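Glycoside hydrolase family 31 (Trueperella pyogenes, PDB 5I0F) probably hydrolyses cycloalternan, a cyclic glucose oligosaccharide, through a covalent glycosyl-enzyme intermediate, as a retaining family 31 glycoside hydrolase. Local coordinates at residues Asn489-Gly501 and Thr513-His525. Sequence-based numbering, arbitrary orientation.
Sequences NNLYPVNYARAYG and TFSRSGFTGSQAH. With BGC (beta-D-glucopyranose), chain C; GLC (alpha-D-glucopyranose), chain B.
The hydroxyl of S522, whose OG lies 3.5 Å from V494 CG2, is gripped by two partners: the backbone N of F519 donates to OG over 3.0 Å at 163°, and a water sits 2.7 Å from OG. The same water donates weakly to P493 O and S517 O, linking helix 485-506 loosely to the loop after barrel strand 513-515. V494 packs its two methyls on the type II turn F519-S522 and on H525; CG1, anti to the backbone N (chi1 -175°), meets H525 CD2 and the G521 backbone, while CG2 meets T520 O. At one end, CB of N490 stands over the centre of the F519 ring, 3.9 Å from its centroid, a CH-pi contact with amide and ring 10° apart; V196 N and T233 O hold that amide. At the other, R498 CB makes a CH-pi contact over one face of H525, offset toward the rim. The pairing is characteristic of a (beta/alpha)8 barrel, a helix packed antiparallel to the next strand. Just past this strand, R516 NH1 donates to GLC O4 (3.0 Å) and BGC O2, and E470 salt-bridges NE. Mainly carbon contacts thus hold the loop on the helix, while R516 directs its polar bonds to sugars and E470.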
ATOM      1  N   ASN A 489       0.920  -7.416 -11.760  1.00 19.89           N
ATOM      2  CA  ASN A 489       1.074  -6.065 -11.196  1.00 19.17           C
ATOM      3  C   ASN A 489       0.636  -5.983  -9.713  1.00 19.08           C
ATOM      4  O   ASN A 489       1.345  -5.358  -8.923  1.00 19.08           O
ATOM      5  CB  ASN A 489       0.380  -5.016 -12.052  1.00 19.36           C
ATOM      6  CG  ASN A 489       0.959  -4.929 -13.472  1.00 19.98           C
ATOM      7  OD1 ASN A 489       2.001  -5.516 -13.782  1.00 20.95           O
ATOM      8  ND2 ASN A 489       0.265  -4.234 -14.338  1.00 20.58           N
ATOM      9  N   ASN A 490      -0.491  -6.599  -9.341  1.00 18.91           N
ATOM     10  CA  ASN A 490      -0.895  -6.659  -7.919  1.00 19.32           C
ATOM     11  C   ASN A 490       0.009  -7.573  -7.088  1.00 19.50           C
ATOM     12  O   ASN A 490       0.199  -7.367  -5.883  1.00 18.79           O
ATOM     13  CB  ASN A 490      -2.333  -7.147  -7.759  1.00 19.84           C
ATOM     14  CG  ASN A 490      -3.375  -6.104  -8.147  1.00 20.54           C
ATOM     15  OD1 ASN A 490      -3.180  -4.894  -7.989  1.00 20.33           O
ATOM     16  ND2 ASN A 490      -4.522  -6.587  -8.648  1.00 21.17           N
ATOM     17  N   LEU A 491       0.505  -8.623  -7.726  1.00 19.37           N
ATOM     18  CA  LEU A 491       1.429  -9.542  -7.094  1.00 20.30           C
ATOM     19  C   LEU A 491       2.796  -8.932  -6.807  1.00 19.53           C
ATOM     20  O   LEU A 491       3.490  -9.372  -5.879  1.00 19.65           O
ATOM     21  CB  LEU A 491       1.587 -10.793  -7.967  1.00 21.43           C
ATOM     22  CG  LEU A 491       2.426 -11.947  -7.415  1.00 22.60           C
ATOM     23  CD1 LEU A 491       1.916 -12.454  -6.075  1.00 22.87           C
ATOM     24  CD2 LEU A 491       2.460 -13.087  -8.425  1.00 23.87           C
ATOM     25  N   TYR A 492       3.193  -7.925  -7.584  1.00 19.38           N
ATOM     26  CA  TYR A 492       4.544  -7.348  -7.508  1.00 18.76           C
ATOM     27  C   TYR A 492       5.056  -7.100  -6.071  1.00 18.62           C
ATOM     28  O   TYR A 492       6.172  -7.511  -5.735  1.00 17.70           O
ATOM     29  CB  TYR A 492       4.647  -6.045  -8.320  1.00 18.59           C
ATOM     30  CG  TYR A 492       6.078  -5.661  -8.542  1.00 18.62           C
ATOM     31  CD1 TYR A 492       6.794  -4.969  -7.581  1.00 18.23           C
ATOM     32  CD2 TYR A 492       6.749  -6.064  -9.695  1.00 18.95           C
ATOM     33  CE1 TYR A 492       8.146  -4.682  -7.747  1.00 18.16           C
ATOM     34  CE2 TYR A 492       8.088  -5.767  -9.883  1.00 18.96           C
ATOM     35  CZ  TYR A 492       8.786  -5.071  -8.916  1.00 18.69           C
ATOM     36  OH  TYR A 492      10.121  -4.772  -9.128  1.00 18.79           O
ATOM     37  N   PRO A 493       4.267  -6.390  -5.244  1.00 18.51           N
ATOM     38  CA  PRO A 493       4.802  -6.092  -3.913  1.00 18.40           C
ATOM     39  C   PRO A 493       5.045  -7.307  -3.023  1.00 18.60           C
ATOM     40  O   PRO A 493       5.938  -7.252  -2.149  1.00 18.31           O
ATOM     41  CB  PRO A 493       3.755  -5.131  -3.319  1.00 18.41           C
ATOM     42  CG  PRO A 493       2.518  -5.375  -4.083  1.00 18.58           C
ATOM     43  CD  PRO A 493       3.001  -5.664  -5.481  1.00 18.74           C
ATOM     44  N   VAL A 494       4.320  -8.397  -3.271  1.00 18.59           N
ATOM     45  CA  VAL A 494       4.549  -9.653  -2.556  1.00 19.09           C
ATOM     46  C   VAL A 494       5.931 -10.211  -2.926  1.00 19.27           C
ATOM     47  O   VAL A 494       6.719 -10.565  -2.053  1.00 18.57           O
ATOM     48  CB  VAL A 494       3.443 -10.680  -2.842  1.00 19.73           C
ATOM     49  CG1 VAL A 494       3.631 -11.934  -2.004  1.00 20.48           C
ATOM     50  CG2 VAL A 494       2.072 -10.066  -2.558  1.00 19.97           C
ATOM     51  N   ASN A 495       6.213 -10.277  -4.228  1.00 19.10           N
ATOM     52  CA  ASN A 495       7.505 -10.747  -4.724  1.00 19.65           C
ATOM     53  C   ASN A 495       8.678  -9.853  -4.274  1.00 19.36           C
ATOM     54  O   ASN A 495       9.781 -10.342  -3.968  1.00 19.66           O
ATOM     55  CB  ASN A 495       7.438 -10.849  -6.255  1.00 20.00           C
ATOM     56  CG  ASN A 495       6.705 -12.095  -6.727  1.00 20.66           C
ATOM     57  OD1 ASN A 495       6.773 -13.126  -6.086  1.00 20.84           O
ATOM     58  ND2 ASN A 495       6.033 -12.012  -7.868  1.00 21.15           N
ATOM     59  N   TYR A 496       8.426  -8.549  -4.212  1.00 18.84           N
ATOM     60  CA  TYR A 496       9.419  -7.562  -3.765  1.00 18.52           C
ATOM     61  C   TYR A 496       9.840  -7.781  -2.306  1.00 18.27           C
ATOM     62  O   TYR A 496      11.040  -7.900  -1.997  1.00 17.38           O
ATOM     63  CB  TYR A 496       8.820  -6.180  -3.984  1.00 18.30           C
ATOM     64  CG  TYR A 496       9.559  -4.964  -3.483  1.00 18.04           C
ATOM     65  CD1 TYR A 496      10.948  -4.853  -3.532  1.00 18.06           C
ATOM     66  CD2 TYR A 496       8.839  -3.890  -2.962  1.00 18.15           C
ATOM     67  CE1 TYR A 496      11.590  -3.687  -3.086  1.00 17.84           C
ATOM     68  CE2 TYR A 496       9.458  -2.739  -2.524  1.00 17.62           C
ATOM     69  CZ  TYR A 496      10.843  -2.639  -2.579  1.00 17.96           C
ATOM     70  OH  TYR A 496      11.448  -1.472  -2.135  1.00 17.63           O
ATOM     71  N   ALA A 497       8.862  -7.828  -1.419  1.00 18.55           N
ATOM     72  CA  ALA A 497       9.132  -8.091   0.007  1.00 19.08           C
ATOM     73  C   ALA A 497       9.798  -9.451   0.171  1.00 19.58           C
ATOM     74  O   ALA A 497      10.805  -9.567   0.876  1.00 20.41           O
ATOM     75  CB  ALA A 497       7.850  -8.011   0.834  1.00 19.12           C
ATOM     76  N   ARG A 498       9.277 -10.465  -0.507  1.00 20.17           N
ATOM     77  CA  ARG A 498       9.901 -11.788  -0.517  1.00 20.67           C
ATOM     78  C   ARG A 498      11.377 -11.765  -0.928  1.00 20.21           C
ATOM     79  O   ARG A 498      12.207 -12.419  -0.305  1.00 19.97           O
ATOM     80  CB  ARG A 498       9.143 -12.725  -1.448  1.00 22.26           C
ATOM     81  CG  ARG A 498       9.740 -14.115  -1.552  1.00 23.78           C
ATOM     82  CD  ARG A 498       8.950 -15.020  -2.467  1.00 25.99           C
ATOM     83  NE  ARG A 498       9.538 -16.367  -2.473  1.00 28.09           N
ATOM     84  CZ  ARG A 498       9.142 -17.371  -3.243  1.00 29.30           C
ATOM     85  NH1 ARG A 498       8.144 -17.219  -4.095  1.00 29.63           N
ATOM     86  NH2 ARG A 498       9.764 -18.541  -3.156  1.00 30.71           N
ATOM     87  N   ALA A 499      11.699 -11.036  -1.996  1.00 19.71           N
ATOM     88  CA  ALA A 499      13.093 -10.978  -2.509  1.00 18.97           C
ATOM     89  C   ALA A 499      14.060 -10.548  -1.415  1.00 18.51           C
ATOM     90  O   ALA A 499      15.097 -11.166  -1.232  1.00 18.21           O
ATOM     91  CB  ALA A 499      13.187 -10.006  -3.674  1.00 18.86           C
ATOM     92  N   TYR A 500      13.702  -9.490  -0.675  1.00 17.96           N
ATOM     93  CA  TYR A 500      14.600  -8.960   0.354  1.00 18.52           C
ATOM     94  C   TYR A 500      14.589  -9.820   1.631  1.00 18.76           C
ATOM     95  O   TYR A 500      15.639  -9.993   2.276  1.00 19.21           O
ATOM     96  CB  TYR A 500      14.291  -7.500   0.651  1.00 17.95           C
ATOM     97  CG  TYR A 500      14.795  -6.538  -0.400  1.00 17.99           C
ATOM     98  CD1 TYR A 500      14.047  -6.253  -1.560  1.00 17.74           C
ATOM     99  CD2 TYR A 500      16.015  -5.902  -0.244  1.00 17.97           C
ATOM    100  CE1 TYR A 500      14.513  -5.348  -2.509  1.00 17.91           C
ATOM    101  CE2 TYR A 500      16.480  -4.985  -1.176  1.00 18.56           C
ATOM    102  CZ  TYR A 500      15.735  -4.713  -2.308  1.00 18.47           C
ATOM    103  OH  TYR A 500      16.214  -3.766  -3.192  1.00 19.32           O
ATOM    104  N   GLY A 501      13.427 -10.377   1.980  1.00 18.84           N
ATOM    105  CA  GLY A 501      13.351 -11.371   3.058  1.00 19.38           C
ATOM    106  C   GLY A 501      14.288 -12.549   2.811  1.00 20.07           C
ATOM    107  O   GLY A 501      15.030 -12.955   3.705  1.00 20.25           O
ATOM    108  N   THR A 513      11.848  -6.966   6.678  1.00 18.57           N
ATOM    109  CA  THR A 513      11.489  -5.956   5.689  1.00 18.24           C
ATOM    110  C   THR A 513      10.343  -5.104   6.228  1.00 18.05           C
ATOM    111  O   THR A 513       9.557  -5.574   7.047  1.00 17.98           O
ATOM    112  CB  THR A 513      11.070  -6.573   4.341  1.00 18.34           C
ATOM    113  OG1 THR A 513       9.934  -7.448   4.509  1.00 18.24           O
ATOM    114  CG2 THR A 513      12.218  -7.347   3.766  1.00 18.98           C
ATOM    115  N   PHE A 514      10.246  -3.870   5.762  1.00 17.31           N
ATOM    116  CA  PHE A 514       9.264  -2.897   6.253  1.00 17.44           C
ATOM    117  C   PHE A 514       8.688  -2.246   4.992  1.00 16.98           C
ATOM    118  O   PHE A 514       9.373  -1.432   4.357  1.00 15.94           O
ATOM    119  CB  PHE A 514      10.008  -1.890   7.143  1.00 17.86           C
ATOM    120  CG  PHE A 514       9.145  -0.929   7.933  1.00 18.69           C
ATOM    121  CD1 PHE A 514       8.134  -1.368   8.763  1.00 19.51           C
ATOM    122  CD2 PHE A 514       9.426   0.433   7.903  1.00 19.38           C
ATOM    123  CE1 PHE A 514       7.386  -0.464   9.516  1.00 20.10           C
ATOM    124  CE2 PHE A 514       8.709   1.343   8.675  1.00 19.90           C
ATOM    125  CZ  PHE A 514       7.680   0.897   9.478  1.00 19.67           C
ATOM    126  N   SER A 515       7.448  -2.615   4.645  1.00 16.31           N
ATOM    127  CA  SER A 515       6.796  -2.254   3.364  1.00 16.44           C
ATOM    128  C   SER A 515       5.493  -1.511   3.598  1.00 16.08           C
ATOM    129  O   SER A 515       4.945  -1.593   4.673  1.00 15.86           O
ATOM    130  CB  SER A 515       6.462  -3.517   2.558  1.00 16.28           C
ATOM    131  OG  SER A 515       7.597  -4.337   2.409  1.00 16.57           O
ATOM    132  N   ARG A 516       5.034  -0.754   2.594  1.00 15.88           N
ATOM    133  CA  ARG A 516       3.714  -0.134   2.617  1.00 16.32           C
ATOM    134  C   ARG A 516       2.731  -0.833   1.692  1.00 16.79           C
ATOM    135  O   ARG A 516       1.531  -0.760   1.931  1.00 16.55           O
ATOM    136  CB  ARG A 516       3.756   1.370   2.271  1.00 16.62           C
ATOM    137  CG  ARG A 516       4.232   1.663   0.845  1.00 16.88           C
ATOM    138  CD  ARG A 516       4.399   3.153   0.555  1.00 17.29           C
ATOM    139  NE  ARG A 516       4.563   3.345  -0.890  1.00 17.61           N
ATOM    140  CZ  ARG A 516       4.880   4.495  -1.485  1.00 18.29           C
ATOM    141  NH1 ARG A 516       5.140   5.593  -0.783  1.00 18.28           N
ATOM    142  NH2 ARG A 516       4.942   4.563  -2.806  1.00 18.60           N
ATOM    143  N   SER A 517       3.208  -1.470   0.626  1.00 17.66           N
ATOM    144  CA  SER A 517       2.293  -2.100  -0.300  1.00 18.28           C
ATOM    145  C   SER A 517       2.352  -3.618  -0.202  1.00 17.63           C
ATOM    146  O   SER A 517       3.321  -4.215   0.286  1.00 16.38           O
ATOM    147  CB  SER A 517       2.491  -1.620  -1.743  1.00 19.88           C
ATOM    148  OG  SER A 517       3.736  -2.062  -2.242  1.00 22.86           O
ATOM    149  N   GLY A 518       1.277  -4.217  -0.685  1.00 17.11           N
ATOM    150  CA  GLY A 518       1.099  -5.659  -0.640  1.00 17.25           C
ATOM    151  C   GLY A 518      -0.214  -6.150  -1.226  1.00 17.18           C
ATOM    152  O   GLY A 518      -1.011  -5.377  -1.775  1.00 17.00           O
ATOM    153  N   PHE A 519      -0.407  -7.468  -1.101  1.00 17.57           N
ATOM    154  CA  PHE A 519      -1.534  -8.194  -1.649  1.00 17.66           C
ATOM    155  C   PHE A 519      -1.623  -9.534  -0.894  1.00 18.16           C
ATOM    156  O   PHE A 519      -0.889  -9.759   0.071  1.00 18.25           O
ATOM    157  CB  PHE A 519      -1.374  -8.400  -3.182  1.00 18.12           C
ATOM    158  CG  PHE A 519      -2.681  -8.602  -3.911  1.00 18.16           C
ATOM    159  CD1 PHE A 519      -3.546  -7.550  -4.110  1.00 18.23           C
ATOM    160  CD2 PHE A 519      -3.033  -9.856  -4.407  1.00 18.66           C
ATOM    161  CE1 PHE A 519      -4.754  -7.718  -4.794  1.00 18.50           C
ATOM    162  CE2 PHE A 519      -4.232 -10.050  -5.073  1.00 18.85           C
ATOM    163  CZ  PHE A 519      -5.107  -8.992  -5.265  1.00 18.80           C
ATOM    164  N   THR A 520      -2.545 -10.399  -1.279  1.00 18.42           N
ATOM    165  CA  THR A 520      -2.608 -11.767  -0.752  1.00 18.96           C
ATOM    166  C   THR A 520      -1.216 -12.397  -0.803  1.00 19.11           C
ATOM    167  O   THR A 520      -0.563 -12.332  -1.841  1.00 19.30           O
ATOM    168  CB  THR A 520      -3.579 -12.602  -1.604  1.00 19.60           C
ATOM    169  OG1 THR A 520      -4.792 -11.874  -1.809  1.00 19.82           O
ATOM    170  CG2 THR A 520      -3.895 -13.929  -0.955  1.00 19.78           C
ATOM    171  N   GLY A 521      -0.771 -12.968   0.319  1.00 19.25           N
ATOM    172  CA  GLY A 521       0.588 -13.488   0.477  1.00 19.29           C
ATOM    173  C   GLY A 521       1.559 -12.591   1.232  1.00 19.26           C
ATOM    174  O   GLY A 521       2.542 -13.093   1.790  1.00 19.06           O
ATOM    175  N   SER A 522       1.284 -11.278   1.286  1.00 18.62           N
ATOM    176  CA  SER A 522       2.088 -10.350   2.074  1.00 18.55           C
ATOM    177  C   SER A 522       2.196 -10.700   3.575  1.00 19.22           C
ATOM    178  O   SER A 522       3.193 -10.330   4.219  1.00 18.71           O
ATOM    179  CB  SER A 522       1.615  -8.904   1.887  1.00 18.39           C
ATOM    180  OG  SER A 522       1.847  -8.482   0.553  1.00 17.72           O
ATOM    181  N   GLN A 523       1.219 -11.442   4.094  1.00 19.84           N
ATOM    182  CA  GLN A 523       1.205 -11.885   5.496  1.00 20.27           C
ATOM    183  C   GLN A 523       2.520 -12.606   5.904  1.00 20.41           C
ATOM    184  O   GLN A 523       2.977 -12.469   7.046  1.00 20.63           O
ATOM    185  CB  GLN A 523       0.034 -12.835   5.763  1.00 21.20           C
ATOM    186  CG  GLN A 523      -1.369 -12.264   5.570  1.00 21.20           C
ATOM    187  CD  GLN A 523      -1.963 -12.467   4.179  1.00 21.66           C
ATOM    188  OE1 GLN A 523      -1.249 -12.600   3.179  1.00 21.21           O
ATOM    189  NE2 GLN A 523      -3.297 -12.450   4.107  1.00 22.19           N
ATOM    190  N   ALA A 524       3.120 -13.343   4.969  1.00 20.36           N
ATOM    191  CA  ALA A 524       4.340 -14.093   5.215  1.00 21.47           C
ATOM    192  C   ALA A 524       5.642 -13.295   5.170  1.00 21.74           C
ATOM    193  O   ALA A 524       6.697 -13.829   5.531  1.00 22.46           O
ATOM    194  CB  ALA A 524       4.422 -15.278   4.235  1.00 22.50           C
ATOM    195  N   HIS A 525       5.600 -12.037   4.736  1.00 20.93           N
ATOM    196  CA  HIS A 525       6.817 -11.325   4.346  1.00 20.99           C
ATOM    197  C   HIS A 525       6.986 -10.023   5.112  1.00 21.26           C
ATOM    198  O   HIS A 525       6.695  -8.952   4.597  1.00 22.91           O
ATOM    199  CB  HIS A 525       6.815 -11.071   2.822  1.00 20.79           C
ATOM    200  CG  HIS A 525       6.727 -12.322   2.010  1.00 21.31           C
ATOM    201  ND1 HIS A 525       7.693 -13.306   2.051  1.00 21.93           N
ATOM    202  CD2 HIS A 525       5.794 -12.751   1.132  1.00 22.05           C
ATOM    203  CE1 HIS A 525       7.353 -14.288   1.243  1.00 22.24           C
ATOM    204  NE2 HIS A 525       6.194 -13.989   0.693  1.00 22.30           N
TER
HETATM  205  C2  BGC C   1       7.692   6.459   1.858  1.00 18.23           C
HETATM  206  C3  BGC C   1       8.174   7.535   2.847  1.00 17.77           C
HETATM  207  C4  BGC C   1       9.634   7.868   2.555  1.00 18.43           C
HETATM  208  C5  BGC C   1       9.822   8.277   1.086  1.00 19.02           C
HETATM  209  C6  BGC C   1      11.311   8.400   0.789  1.00 19.27           C
HETATM  210  C1  BGC C   1       8.540   6.179   0.591  1.00 19.92           C
HETATM  211  O2  BGC C   1       6.287   6.138   1.818  1.00 16.64           O
HETATM  212  O3  BGC C   1       8.002   7.084   4.193  1.00 17.48           O
HETATM  213  O4  BGC C   1      10.090   8.925   3.421  1.00 17.01           O
HETATM  214  O5  BGC C   1       9.222   7.361   0.134  1.00 19.44           O
HETATM  215  O6  BGC C   1      11.524   8.993  -0.496  1.00 19.74           O
HETATM  216  C1  GLC B   2       6.499  11.920  -1.833  1.00 25.41           C
HETATM  217  C2  GLC B   2       6.428  10.968  -0.637  1.00 24.85           C
HETATM  218  C3  GLC B   2       6.769   9.545  -1.061  1.00 24.05           C
HETATM  219  C4  GLC B   2       5.828   9.110  -2.174  1.00 23.69           C
HETATM  220  C5  GLC B   2       5.997  10.097  -3.333  1.00 24.16           C
HETATM  221  C6  GLC B   2       5.126   9.764  -4.533  1.00 24.21           C
HETATM  222  O2  GLC B   2       7.313  11.426   0.390  1.00 23.26           O
HETATM  223  O3  GLC B   2       6.643   8.667   0.068  1.00 23.19           O
HETATM  224  O4  GLC B   2       6.118   7.755  -2.574  1.00 22.41           O
HETATM  225  O5  GLC B   2       5.688  11.437  -2.907  1.00 25.23           O
HETATM  226  O6  GLC B   2       3.737  10.025  -4.278  1.00 24.36           O
HETATM  227  O   HOH W   1       4.315  -7.426   0.389  1.00 26.83           O